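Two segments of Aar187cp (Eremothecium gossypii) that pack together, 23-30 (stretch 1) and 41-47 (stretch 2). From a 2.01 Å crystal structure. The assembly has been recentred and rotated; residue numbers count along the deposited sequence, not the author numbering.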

ATOM      1  N   ASP A  23       3.680  30.733  29.306  1.00 34.78           N
ATOM      2  CA  ASP A  23       3.081  30.677  27.972  1.00 34.91           C
ATOM      3  C   ASP A  23       2.152  29.481  27.828  1.00 37.38           C
ATOM      4  O   ASP A  23       1.116  29.598  27.193  1.00 38.15           O
ATOM      5  CB  ASP A  23       4.150  30.508  26.890  1.00 40.31           C
ATOM      6  CG  ASP A  23       4.962  31.752  26.659  1.00 42.98           C
ATOM      7  OD1 ASP A  23       4.622  32.835  27.256  1.00 39.51           O
ATOM      8  OD2 ASP A  23       5.945  31.604  25.884  1.00 38.68           O
ATOM      9  N   LEU A  24       2.555  28.329  28.377  1.00 32.84           N
ATOM     10  CA  LEU A  24       1.836  27.078  28.155  1.00 32.02           C
ATOM     11  C   LEU A  24       0.615  26.974  29.001  1.00 31.52           C
ATOM     12  O   LEU A  24      -0.421  26.482  28.532  1.00 27.41           O
ATOM     13  CB  LEU A  24       2.719  25.882  28.414  1.00 28.81           C
ATOM     14  CG  LEU A  24       3.598  25.514  27.235  1.00 27.55           C
ATOM     15  CD1 LEU A  24       4.076  24.080  27.485  1.00 28.96           C
ATOM     16  CD2 LEU A  24       2.896  25.594  25.882  1.00 26.94           C
ATOM     17  N   ASP A  25       0.719  27.465  30.242  1.00 30.91           N
ATOM     18  CA  ASP A  25      -0.467  27.614  31.103  1.00 34.84           C
ATOM     19  C   ASP A  25      -1.509  28.449  30.392  1.00 31.48           C
ATOM     20  O   ASP A  25      -2.679  28.211  30.500  1.00 27.67           O
ATOM     21  CB  ASP A  25      -0.136  28.313  32.425  1.00 34.80           C
ATOM     22  CG  ASP A  25       0.814  27.517  33.279  1.00 40.06           C
ATOM     23  OD1 ASP A  25       0.979  26.308  33.033  1.00 48.60           O
ATOM     24  OD2 ASP A  25       1.430  28.100  34.178  1.00 43.02           O
ATOM     25  N   PHE A  26      -1.060  29.471  29.692  1.00 31.35           N
ATOM     26  CA  PHE A  26      -2.003  30.299  29.038  1.00 33.54           C
ATOM     27  C   PHE A  26      -2.651  29.576  27.849  1.00 31.70           C
ATOM     28  O   PHE A  26      -3.877  29.529  27.721  1.00 32.85           O
ATOM     29  CB  PHE A  26      -1.345  31.619  28.603  1.00 35.67           C
ATOM     30  CG  PHE A  26      -2.242  32.457  27.749  1.00 36.47           C
ATOM     31  CD1 PHE A  26      -2.279  32.261  26.360  1.00 40.50           C
ATOM     32  CD2 PHE A  26      -3.103  33.404  28.333  1.00 41.35           C
ATOM     33  CE1 PHE A  26      -3.114  33.025  25.565  1.00 41.99           C
ATOM     34  CE2 PHE A  26      -3.960  34.161  27.541  1.00 42.40           C
ATOM     35  CZ  PHE A  26      -3.965  33.969  26.159  1.00 44.17           C
ATOM     36  N   ILE A  27      -1.826  29.045  26.956  1.00 29.22           N
ATOM     37  CA  ILE A  27      -2.307  28.534  25.670  1.00 30.15           C
ATOM     38  C   ILE A  27      -3.102  27.236  25.896  1.00 28.24           C
ATOM     39  O   ILE A  27      -4.044  26.921  25.140  1.00 25.32           O
ATOM     40  CB  ILE A  27      -1.133  28.263  24.685  1.00 34.39           C
ATOM     41  CG1 ILE A  27      -1.558  28.610  23.272  1.00 38.38           C
ATOM     42  CG2 ILE A  27      -0.665  26.829  24.764  1.00 33.00           C
ATOM     43  CD1 ILE A  27      -1.748  30.105  23.103  1.00 42.69           C
ATOM     44  N   LEU A  28      -2.767  26.518  26.949  1.00 24.62           N
ATOM     45  CA  LEU A  28      -3.479  25.252  27.194  1.00 29.75           C
ATOM     46  C   LEU A  28      -4.751  25.511  28.001  1.00 30.06           C
ATOM     47  O   LEU A  28      -4.957  24.961  29.106  1.00 27.47           O
ATOM     48  CB  LEU A  28      -2.579  24.176  27.839  1.00 26.95           C
ATOM     49  CG  LEU A  28      -1.263  23.817  27.092  1.00 29.16           C
ATOM     50  CD1 LEU A  28      -0.358  22.967  27.989  1.00 28.49           C
ATOM     51  CD2 LEU A  28      -1.473  23.157  25.701  1.00 25.84           C
ATOM     52  N   SER A  29      -5.659  26.290  27.413  1.00 30.37           N
ATOM     53  CA  SER A  29      -6.898  26.703  28.127  1.00 29.49           C
ATOM     54  C   SER A  29      -7.869  25.506  28.202  1.00 29.44           C
ATOM     55  O   SER A  29      -8.057  24.811  27.223  1.00 27.11           O
ATOM     56  CB  SER A  29      -7.572  27.859  27.366  1.00 26.83           C
ATOM     57  OG  SER A  29      -7.678  27.497  25.993  1.00 30.28           O
ATOM     58  N   ASP A  30      -8.460  25.279  29.357  1.00 27.63           N
ATOM     59  CA  ASP A  30      -9.568  24.283  29.577  1.00 27.58           C
ATOM     60  C   ASP A  30     -10.585  24.157  28.430  1.00 26.55           C
ATOM     61  O   ASP A  30     -11.446  25.048  28.259  1.00 27.68           O
ATOM     62  CB  ASP A  30     -10.310  24.676  30.893  1.00 27.43           C
ATOM     63  CG  ASP A  30     -11.177  23.537  31.444  1.00 29.33           C
ATOM     64  OD1 ASP A  30     -11.704  22.698  30.652  1.00 30.07           O
ATOM     65  OD2 ASP A  30     -11.345  23.520  32.673  1.00 32.12           O
ATOM     66  N   ASN A  41      -7.863  28.487  17.817  1.00 24.97           N
ATOM     67  CA  ASN A  41      -6.968  29.625  17.724  1.00 25.09           C
ATOM     68  C   ASN A  41      -5.752  29.484  18.631  1.00 22.82           C
ATOM     69  O   ASN A  41      -4.611  29.805  18.218  1.00 20.83           O
ATOM     70  CB  ASN A  41      -7.734  30.941  17.976  1.00 27.27           C
ATOM     71  CG  ASN A  41      -8.586  31.358  16.742  1.00 30.14           C
ATOM     72  OD1 ASN A  41      -8.659  30.635  15.745  1.00 29.56           O
ATOM     73  ND2 ASN A  41      -9.236  32.471  16.824  1.00 27.43           N
ATOM     74  N   ASN A  42      -5.976  28.977  19.849  1.00 20.59           N
ATOM     75  CA  ASN A  42      -4.853  28.685  20.720  1.00 21.82           C
ATOM     76  C   ASN A  42      -4.007  27.590  20.054  1.00 19.73           C
ATOM     77  O   ASN A  42      -2.787  27.643  20.139  1.00 20.11           O
ATOM     78  CB  ASN A  42      -5.287  28.210  22.121  1.00 22.86           C
ATOM     79  CG  ASN A  42      -5.860  29.373  22.978  1.00 27.95           C
ATOM     80  OD1 ASN A  42      -6.361  29.168  24.041  1.00 34.29           O
ATOM     81  ND2 ASN A  42      -5.759  30.556  22.495  1.00 25.75           N
ATOM     82  N   MET A  43      -4.645  26.595  19.453  1.00 18.34           N
ATOM     83  CA  MET A  43      -3.816  25.445  18.885  1.00 19.80           C
ATOM     84  C   MET A  43      -2.959  26.011  17.732  1.00 17.25           C
ATOM     85  O   MET A  43      -1.764  25.634  17.535  1.00 20.40           O
ATOM     86  CB  MET A  43      -4.721  24.256  18.439  1.00 17.63           C
ATOM     87  CG  MET A  43      -3.888  23.021  17.926  1.00 17.88           C
ATOM     88  SD  MET A  43      -5.160  21.743  17.547  1.00 24.10           S
ATOM     89  CE  MET A  43      -5.811  21.278  19.155  1.00 23.99           C
ATOM     90  N   LEU A  44      -3.568  26.897  16.951  1.00 17.91           N
ATOM     91  CA  LEU A  44      -2.819  27.540  15.861  1.00 19.26           C
ATOM     92  C   LEU A  44      -1.580  28.286  16.322  1.00 22.62           C
ATOM     93  O   LEU A  44      -0.443  28.147  15.778  1.00 21.17           O
ATOM     94  CB  LEU A  44      -3.741  28.451  15.024  1.00 21.20           C
ATOM     95  CG  LEU A  44      -3.091  29.323  13.910  1.00 21.50           C
ATOM     96  CD1 LEU A  44      -2.413  28.324  12.934  1.00 20.86           C
ATOM     97  CD2 LEU A  44      -4.090  30.210  13.169  1.00 19.35           C
ATOM     98  N   ARG A  45      -1.772  29.076  17.358  1.00 23.42           N
ATOM     99  CA  ARG A  45      -0.743  29.854  17.908  1.00 21.80           C
ATOM    100  C   ARG A  45       0.335  28.945  18.517  1.00 23.91           C
ATOM    101  O   ARG A  45       1.537  29.230  18.410  1.00 20.50           O
ATOM    102  CB  ARG A  45      -1.394  30.805  18.904  1.00 25.84           C
ATOM    103  CG  ARG A  45      -0.413  31.519  19.825  1.00 27.80           C
ATOM    104  CD  ARG A  45      -1.192  32.667  20.533  1.00 31.99           C
ATOM    105  NE  ARG A  45      -0.238  33.477  21.247  1.00 29.31           N
ATOM    106  CZ  ARG A  45      -0.520  34.379  22.173  1.00 32.99           C
ATOM    107  NH1 ARG A  45      -1.778  34.617  22.535  1.00 26.35           N
ATOM    108  NH2 ARG A  45       0.497  35.027  22.768  1.00 32.40           N
ATOM    109  N   LEU A  46      -0.067  27.809  19.099  1.00 22.74           N
ATOM    110  CA  LEU A  46       0.906  26.844  19.632  1.00 22.37           C
ATOM    111  C   LEU A  46       1.802  26.200  18.545  1.00 23.53           C
ATOM    112  O   LEU A  46       3.061  26.092  18.720  1.00 22.09           O
ATOM    113  CB  LEU A  46       0.171  25.763  20.406  1.00 21.67           C
ATOM    114  CG  LEU A  46       0.944  24.513  20.835  1.00 24.41           C
ATOM    115  CD1 LEU A  46       2.045  24.934  21.797  1.00 22.35           C
ATOM    116  CD2 LEU A  46       0.025  23.367  21.359  1.00 21.59           C
ATOM    117  N   CYS A  47       1.145  25.776  17.458  1.00 21.10           N
ATOM    118  CA  CYS A  47       1.807  25.086  16.334  1.00 23.36           C
ATOM    119  C   CYS A  47       2.803  26.079  15.767  1.00 22.52           C
ATOM    120  O   CYS A  47       3.958  25.745  15.479  1.00 23.54           O
ATOM    121  CB  CYS A  47       0.795  24.651  15.265  1.00 22.06           C
ATOM    122  SG  CYS A  47      -0.274  23.310  15.906  1.00 24.09           S
TER

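Residues 23-27 form the last part of a helix that begins earlier in the chain, and residues 41-47 lie within a second helix. Their N-to-C directions differ by 150°, so the two run roughly antiparallel, with a closest axial approach of 10.8 Å. The backbones come nearest at I27 and N42, whose CA atoms are 5.6 Å apart. Within stretch 1, I27 N hydrogen-bonds to D23 O (3.0 Å) and L28 N to L24 O (2.8 Å); L28, at phi/psi -87/62, is the first residue to leave helical geometry. A weak hydrogen bond from S29 N to I27 O (2.9 Å) accompanies this turn.

After the turn, the CA-to-CB bond of S29 points toward stretch 2. With chi1 at 50° (p), the S29 hydroxyl donates to N42, S29 OG to N42 OD1 at 2.9 Å, the one hydrogen bond across the contact. N42 is buried, so this bond supplies a partner for a carbonyl oxygen withdrawn from solvent. The same N42 OD1 lies 3.4 Å from I27 O, but both atoms are acceptors and no hydrogen bond results.

The rest is mainly packing. I27 has the largest covered area, 94 Å² of a contact burying 329 Å² summed over both sides. Its CA-to-CB bond points sideways, yet the side chain reaches across: I27 CG1 approaches N42 CB (3.9 Å) and L46 CB (4.4 Å), while I27 CD1 meets R45 CD at 3.7 Å. The CG1-CD1 arm of I27 thus touches three residues of one helix, N42, R45 and L46. L24 and L46, both buried, add an apolar contact between L24 CD2 and L46 CD1 at 4.2 Å.

At the exposed margin, R45 extends with chi1 to chi3 all t. Its aliphatic portion packs on I27, and R45 NH1 comes within 3.7 Å of F26 CE1, an oblique approach; both residues are exposed.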